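Local structure of novel antigen receptor (4Q97) at residues H17-E21 with E22-N26; L81-W84 with S85-S88. The protein is a heavy-chain-only-type shark antibody, here its first constant domain, an immunoglobulin C1-set module that probably contributes to the stalk carrying the antigen-binding domain. All coordinates share one frame; numbering follows the deposited sequence.

Both interactions are local contacts between residues close in sequence, at the same end of the immunoglobulin sandwich, their centres about 14 Å apart. Interaction 1 joins strand 12-18 to strand 28-38 of one sheet through a short helix, whereas interaction 2 carries the chain from strand 71-80 of that sheet to strand 89-96 of the other. Neither is core: 17-26 is partly buried and 81-88 lies at the surface. A side-chain amide held by two hydroxyls, and one backbone carbonyl gripped by an arginine, dominate the first; in the second, one salt bridge and one serine hydroxyl bond span an irregular loop. The two meet where His17 packs on Trp84 and the carbonyl of Arg24 touches Leu81.

Interaction 1: H17-E21 with E22-N26; sequences HSATE and EQRAN
Strand 12-18 ends, and after Ala19 and Thr20 the chain winds into a short helix, in which Arg24 N donates to Thr20 O at 2.8 Å and Ala25 N to Glu21 O at 2.6 Å. Thr20 occupies the N-cap position, but its hydroxyl makes no capping bond. With OG1 placed between its own backbone N and carbonyl carbon (chi1 68°), Thr20 instead donates to the side-chain oxygen OE1 of Gln23, 2.9 Å away. The other end of that amide is held too: Gln23 NE2 gives a hydrogen bond to Ser18 OG at 2.9 Å, with the hydroxyl close to the amide plane. Two hydroxyls thus fix the rotation of a buried amide, and glutamine, extended beyond CG, is long enough to reach back to the strand. Such a short helix linking the first two strands of a sheet is a familiar feature of immunoglobulin constant domains, and here Gln23 also touches Gln30 on strand 28-38. Arg24 runs back along the other flank. Its guanidinium meets Ala19 O side-on, in its own plane, with NE and NH2 each 2.7 Å from that single oxygen. The NH2 bond lies nearly along the C=O axis, while NE approaches from above the carbonyl plane. Ala19 CB lies 3.8 Å from Arg24 NE.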
ATOM      1  N   HIS A  17       5.489   1.823   7.029  1.00 22.36           N
ATOM      2  CA  HIS A  17       5.104   3.116   7.581  1.00 25.71           C
ATOM      3  C   HIS A  17       5.592   4.243   6.684  1.00 28.05           C
ATOM      4  O   HIS A  17       6.627   4.124   6.028  1.00 30.00           O
ATOM      5  CB  HIS A  17       5.661   3.288   8.998  1.00 28.07           C
ATOM      6  CG  HIS A  17       7.047   3.857   9.040  1.00 33.99           C
ATOM      7  ND1 HIS A  17       8.113   3.278   8.385  1.00 37.95           N
ATOM      8  CD2 HIS A  17       7.538   4.961   9.654  1.00 36.69           C
ATOM      9  CE1 HIS A  17       9.199   4.002   8.587  1.00 40.30           C
ATOM     10  NE2 HIS A  17       8.878   5.024   9.361  1.00 39.48           N
ATOM     11  N   SER A  18       4.829   5.326   6.647  1.00 30.59           N
ATOM     12  CA  SER A  18       5.331   6.584   6.107  1.00 33.40           C
ATOM     13  C   SER A  18       4.934   7.732   7.022  1.00 34.40           C
ATOM     14  O   SER A  18       3.790   7.811   7.483  1.00 31.24           O
ATOM     15  CB  SER A  18       4.831   6.833   4.682  1.00 33.76           C
ATOM     16  OG  SER A  18       3.417   6.922   4.641  1.00 34.56           O
ATOM     17  N   ALA A  19       5.901   8.595   7.305  1.00 37.88           N
ATOM     18  CA  ALA A  19       5.644   9.841   8.001  1.00 43.11           C
ATOM     19  C   ALA A  19       6.330  10.972   7.243  1.00 47.64           C
ATOM     20  O   ALA A  19       7.454  11.364   7.565  1.00 52.72           O
ATOM     21  CB  ALA A  19       6.130   9.767   9.443  1.00 44.24           C
ATOM     22  N   THR A  20       5.653  11.461   6.208  1.00 47.54           N
ATOM     23  CA  THR A  20       6.124  12.619   5.454  1.00 50.20           C
ATOM     24  C   THR A  20       5.539  13.889   6.071  1.00 54.34           C
ATOM     25  O   THR A  20       5.063  13.863   7.207  1.00 52.58           O
ATOM     26  CB  THR A  20       5.770  12.530   3.952  1.00 48.45           C
ATOM     27  OG1 THR A  20       4.352  12.646   3.778  1.00 47.80           O
ATOM     28  CG2 THR A  20       6.260  11.214   3.353  1.00 40.76           C
ATOM     29  N   GLU A  21       5.555  14.983   5.317  1.00 60.01           N
ATOM     30  CA  GLU A  21       5.261  16.307   5.868  1.00 63.30           C
ATOM     31  C   GLU A  21       3.771  16.598   6.047  1.00 59.31           C
ATOM     32  O   GLU A  21       3.357  17.002   7.131  1.00 52.38           O
ATOM     33  CB  GLU A  21       5.962  17.409   5.065  1.00 72.04           C
ATOM     34  CG  GLU A  21       7.427  17.125   4.728  1.00 84.01           C
ATOM     35  CD  GLU A  21       8.330  16.917   5.942  1.00 89.31           C
ATOM     36  OE1 GLU A  21       7.890  17.135   7.095  1.00 91.35           O
ATOM     37  OE2 GLU A  21       9.500  16.535   5.740  1.00 97.10           O
ATOM     38  N   GLU A  22       2.978  16.401   4.993  1.00 60.57           N
ATOM     39  CA  GLU A  22       1.518  16.511   5.103  1.00 62.09           C
ATOM     40  C   GLU A  22       1.012  15.593   6.203  1.00 59.02           C
ATOM     41  O   GLU A  22       0.170  15.986   7.016  1.00 55.82           O
ATOM     42  CB  GLU A  22       0.824  16.171   3.779  1.00 66.43           C
ATOM     43  CG  GLU A  22       0.060  17.328   3.147  1.00 71.73           C
ATOM     44  CD  GLU A  22       0.968  18.418   2.615  1.00 76.84           C
ATOM     45  OE1 GLU A  22       1.753  18.139   1.684  1.00 81.69           O
ATOM     46  OE2 GLU A  22       0.892  19.556   3.124  1.00 74.03           O
ATOM     47  N   GLN A  23       1.553  14.376   6.222  1.00 54.75           N
ATOM     48  CA  GLN A  23       1.232  13.380   7.235  1.00 51.56           C
ATOM     49  C   GLN A  23       1.576  13.892   8.630  1.00 47.38           C
ATOM     50  O   GLN A  23       0.696  13.978   9.490  1.00 45.02           O
ATOM     51  CB  GLN A  23       1.941  12.060   6.931  1.00 54.74           C
ATOM     52  CG  GLN A  23       1.438  11.389   5.660  1.00 56.62           C
ATOM     53  CD  GLN A  23       2.235  10.158   5.287  1.00 62.76           C
ATOM     54  OE1 GLN A  23       2.967  10.158   4.301  1.00 60.57           O
ATOM     55  NE2 GLN A  23       2.100   9.103   6.077  1.00 59.43           N
ATOM     56  N   ARG A  24       2.841  14.263   8.839  1.00 45.97           N
ATOM     57  CA  ARG A  24       3.266  14.857  10.110  1.00 49.61           C
ATOM     58  C   ARG A  24       2.459  16.120  10.461  1.00 52.08           C
ATOM     59  O   ARG A  24       2.152  16.350  11.632  1.00 50.77           O
ATOM     60  CB  ARG A  24       4.779  15.125  10.136  1.00 50.68           C
ATOM     61  CG  ARG A  24       5.621  13.866  10.311  1.00 56.79           C
ATOM     62  CD  ARG A  24       7.116  14.165  10.306  1.00 66.03           C
ATOM     63  NE  ARG A  24       7.871  13.164   9.547  1.00 70.42           N
ATOM     64  CZ  ARG A  24       9.201  13.087   9.493  1.00 72.61           C
ATOM     65  NH1 ARG A  24       9.959  13.943  10.165  1.00 73.26           N
ATOM     66  NH2 ARG A  24       9.777  12.138   8.763  1.00 73.38           N
ATOM     67  N   ALA A  25       2.099  16.910   9.447  1.00 53.59           N
ATOM     68  CA  ALA A  25       1.310  18.132   9.652  1.00 56.40           C
ATOM     69  C   ALA A  25      -0.145  17.844  10.033  1.00 59.03           C
ATOM     70  O   ALA A  25      -0.630  18.365  11.038  1.00 62.92           O
ATOM     71  CB  ALA A  25       1.380  19.046   8.436  1.00 55.77           C
ATOM     72  N   ASN A  26      -0.833  17.021   9.240  1.00 60.61           N
ATOM     73  CA  ASN A  26      -2.236  16.661   9.515  1.00 57.34           C
ATOM     74  C   ASN A  26      -2.385  15.805  10.778  1.00 51.17           C
ATOM     75  O   ASN A  26      -3.462  15.268  11.059  1.00 46.73           O
ATOM     76  CB  ASN A  26      -2.879  15.974   8.302  1.00 57.88           C
ATOM     77  CG  ASN A  26      -2.969  16.887   7.092  1.00 56.26           C
ATOM     78  OD1 ASN A  26      -3.729  17.859   7.082  1.00 55.63           O
ATOM     79  ND2 ASN A  26      -2.196  16.574   6.059  1.00 56.66           N
TER

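Interaction 2: L81-W84 with S85-S88; sequences LQEW and SRGS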
ATOM      1  N   LEU A  81      -0.342  10.717  15.362  1.00 41.12           N
ATOM      2  CA  LEU A  81       1.103  10.924  15.513  1.00 43.75           C
ATOM      3  C   LEU A  81       1.482  10.824  16.987  1.00 47.57           C
ATOM      4  O   LEU A  81       2.538  10.295  17.337  1.00 48.15           O
ATOM      5  CB  LEU A  81       1.506  12.296  14.965  1.00 43.63           C
ATOM      6  CG  LEU A  81       2.781  12.457  14.126  1.00 45.77           C
ATOM      7  CD1 LEU A  81       3.113  13.935  13.965  1.00 46.79           C
ATOM      8  CD2 LEU A  81       3.980  11.717  14.699  1.00 47.39           C
ATOM      9  N   GLN A  82       0.601  11.351  17.834  1.00 50.45           N
ATOM     10  CA  GLN A  82       0.648  11.170  19.278  1.00 54.95           C
ATOM     11  C   GLN A  82       0.892   9.706  19.633  1.00 58.68           C
ATOM     12  O   GLN A  82       1.838   9.370  20.353  1.00 61.58           O
ATOM     13  CB  GLN A  82      -0.693  11.609  19.870  1.00 58.08           C
ATOM     14  CG  GLN A  82      -0.631  12.134  21.290  1.00 62.70           C
ATOM     15  CD  GLN A  82       0.072  13.473  21.400  1.00 64.92           C
ATOM     16  OE1 GLN A  82       0.172  14.229  20.429  1.00 56.94           O
ATOM     17  NE2 GLN A  82       0.562  13.775  22.592  1.00 74.92           N
ATOM     18  N   GLU A  83       0.036   8.846  19.084  1.00 56.13           N
ATOM     19  CA  GLU A  83       0.014   7.420  19.386  1.00 53.22           C
ATOM     20  C   GLU A  83       1.172   6.637  18.762  1.00 53.53           C
ATOM     21  O   GLU A  83       1.282   5.426  18.958  1.00 58.36           O
ATOM     22  CB  GLU A  83      -1.322   6.834  18.927  1.00 53.96           C
ATOM     23  CG  GLU A  83      -2.511   7.263  19.771  1.00 55.03           C
ATOM     24  CD  GLU A  83      -2.746   6.336  20.945  1.00 59.31           C
ATOM     25  OE1 GLU A  83      -2.616   6.788  22.106  1.00 59.45           O
ATOM     26  OE2 GLU A  83      -3.054   5.151  20.700  1.00 61.67           O
ATOM     27  N   TRP A  84       2.036   7.326  18.023  1.00 49.84           N
ATOM     28  CA  TRP A  84       3.116   6.664  17.297  1.00 48.05           C
ATOM     29  C   TRP A  84       4.417   6.521  18.096  1.00 56.94           C
ATOM     30  O   TRP A  84       5.090   5.503  17.974  1.00 62.62           O
ATOM     31  CB  TRP A  84       3.350   7.337  15.934  1.00 42.33           C
ATOM     32  CG  TRP A  84       4.479   6.752  15.116  1.00 38.86           C
ATOM     33  CD1 TRP A  84       5.627   7.390  14.736  1.00 38.86           C
ATOM     34  CD2 TRP A  84       4.565   5.420  14.579  1.00 36.51           C
ATOM     35  NE1 TRP A  84       6.423   6.543  14.000  1.00 39.13           N
ATOM     36  CE2 TRP A  84       5.798   5.327  13.890  1.00 37.39           C
ATOM     37  CE3 TRP A  84       3.723   4.296  14.616  1.00 34.03           C
ATOM     38  CZ2 TRP A  84       6.210   4.156  13.238  1.00 36.19           C
ATOM     39  CZ3 TRP A  84       4.138   3.128  13.970  1.00 31.75           C
ATOM     40  CH2 TRP A  84       5.370   3.072  13.289  1.00 33.78           C
ATOM     41  N   SER A  85       4.764   7.513  18.915  1.00 67.40           N
ATOM     42  CA  SER A  85       5.980   7.409  19.741  1.00 87.68           C
ATOM     43  C   SER A  85       5.747   7.098  21.221  1.00 98.17           C
ATOM     44  O   SER A  85       6.658   7.245  22.044  1.00107.39           O
ATOM     45  CB  SER A  85       6.894   8.627  19.581  1.00 94.81           C
ATOM     46  OG  SER A  85       7.898   8.373  18.615  1.00 96.52           O
ATOM     47  N   ARG A  86       4.535   6.653  21.551  1.00101.09           N
ATOM     48  CA  ARG A  86       4.265   6.060  22.859  1.00 98.53           C
ATOM     49  C   ARG A  86       4.946   4.693  22.938  1.00 94.69           C
ATOM     50  O   ARG A  86       4.648   3.886  23.825  1.00 88.94           O
ATOM     51  CB  ARG A  86       2.759   5.910  23.085  1.00 97.95           C
ATOM     52  CG  ARG A  86       2.014   7.216  23.302  1.00 96.57           C
ATOM     53  CD  ARG A  86       0.509   6.999  23.260  1.00100.39           C
ATOM     54  NE  ARG A  86      -0.085   6.841  24.588  1.00 97.14           N
ATOM     55  CZ  ARG A  86      -0.695   7.816  25.257  1.00100.63           C
ATOM     56  NH1 ARG A  86      -1.208   7.579  26.458  1.00 90.71           N
ATOM     57  NH2 ARG A  86      -0.794   9.030  24.729  1.00 99.67           N
ATOM     58  N   GLY A  87       5.862   4.444  22.000  1.00 91.93           N
ATOM     59  CA  GLY A  87       6.477   3.133  21.835  1.00 88.42           C
ATOM     60  C   GLY A  87       5.403   2.092  21.594  1.00 80.48           C
ATOM     61  O   GLY A  87       5.522   0.955  22.051  1.00 81.53           O
ATOM     62  N   SER A  88       4.342   2.504  20.900  1.00 74.23           N
ATOM     63  CA  SER A  88       3.234   1.621  20.550  1.00 67.44           C
ATOM     64  C   SER A  88       3.670   0.630  19.481  1.00 64.70           C
ATOM     65  O   SER A  88       4.429   0.979  18.573  1.00 69.33           O
ATOM     66  CB  SER A  88       2.029   2.422  20.039  1.00 62.51           C
ATOM     67  OG  SER A  88       1.393   3.160  21.072  1.00 58.03           O
TER
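The loop between strands 71-80 and 89-96 crosses from one sheet of the immunoglobulin sandwich to the other, and residues 81-88 form its tight bend. Trp84 N bonds to Leu81 O at 3.1 Å as the chain begins to turn, and two side-chain contacts then tie the halves of the bend together. In the first, Glu83 OE1 sits over one face of the Arg86 guanidinium, 3.5 Å from NE. The carboxylate and guanidinium planes are 39° apart and no N-H points at the oxygen, so this salt bridge rests on charge alone. A bend in the glutamate at chi2 (-89°) carries OE1 toward the arginine, where it also lies 3.3 Å from Arg86 CD. The other carboxylate oxygen, OE2, pairs with Lys49, so this exposed arginine probably shares the negative charge with a lysine. In the second contact, Ser88 OG donates to Glu83 O at 3.1 Å. Serine suits this buried place because its short side chain puts a hydroxyl right beside the backbone; Tyr90 OH binds the same carbonyl, giving it two partners. With CG anti to the backbone N (chi1 178°), the Trp84 ring packs on Val29 and Leu31 of strand 28-38. A tryptophan anchored on the first sheet and a serine fastening the return are thus combined in a sheet-to-sheet connection, the kind of crossing that builds the Greek-key beta-sandwich of C1-set immunoglobulin domains.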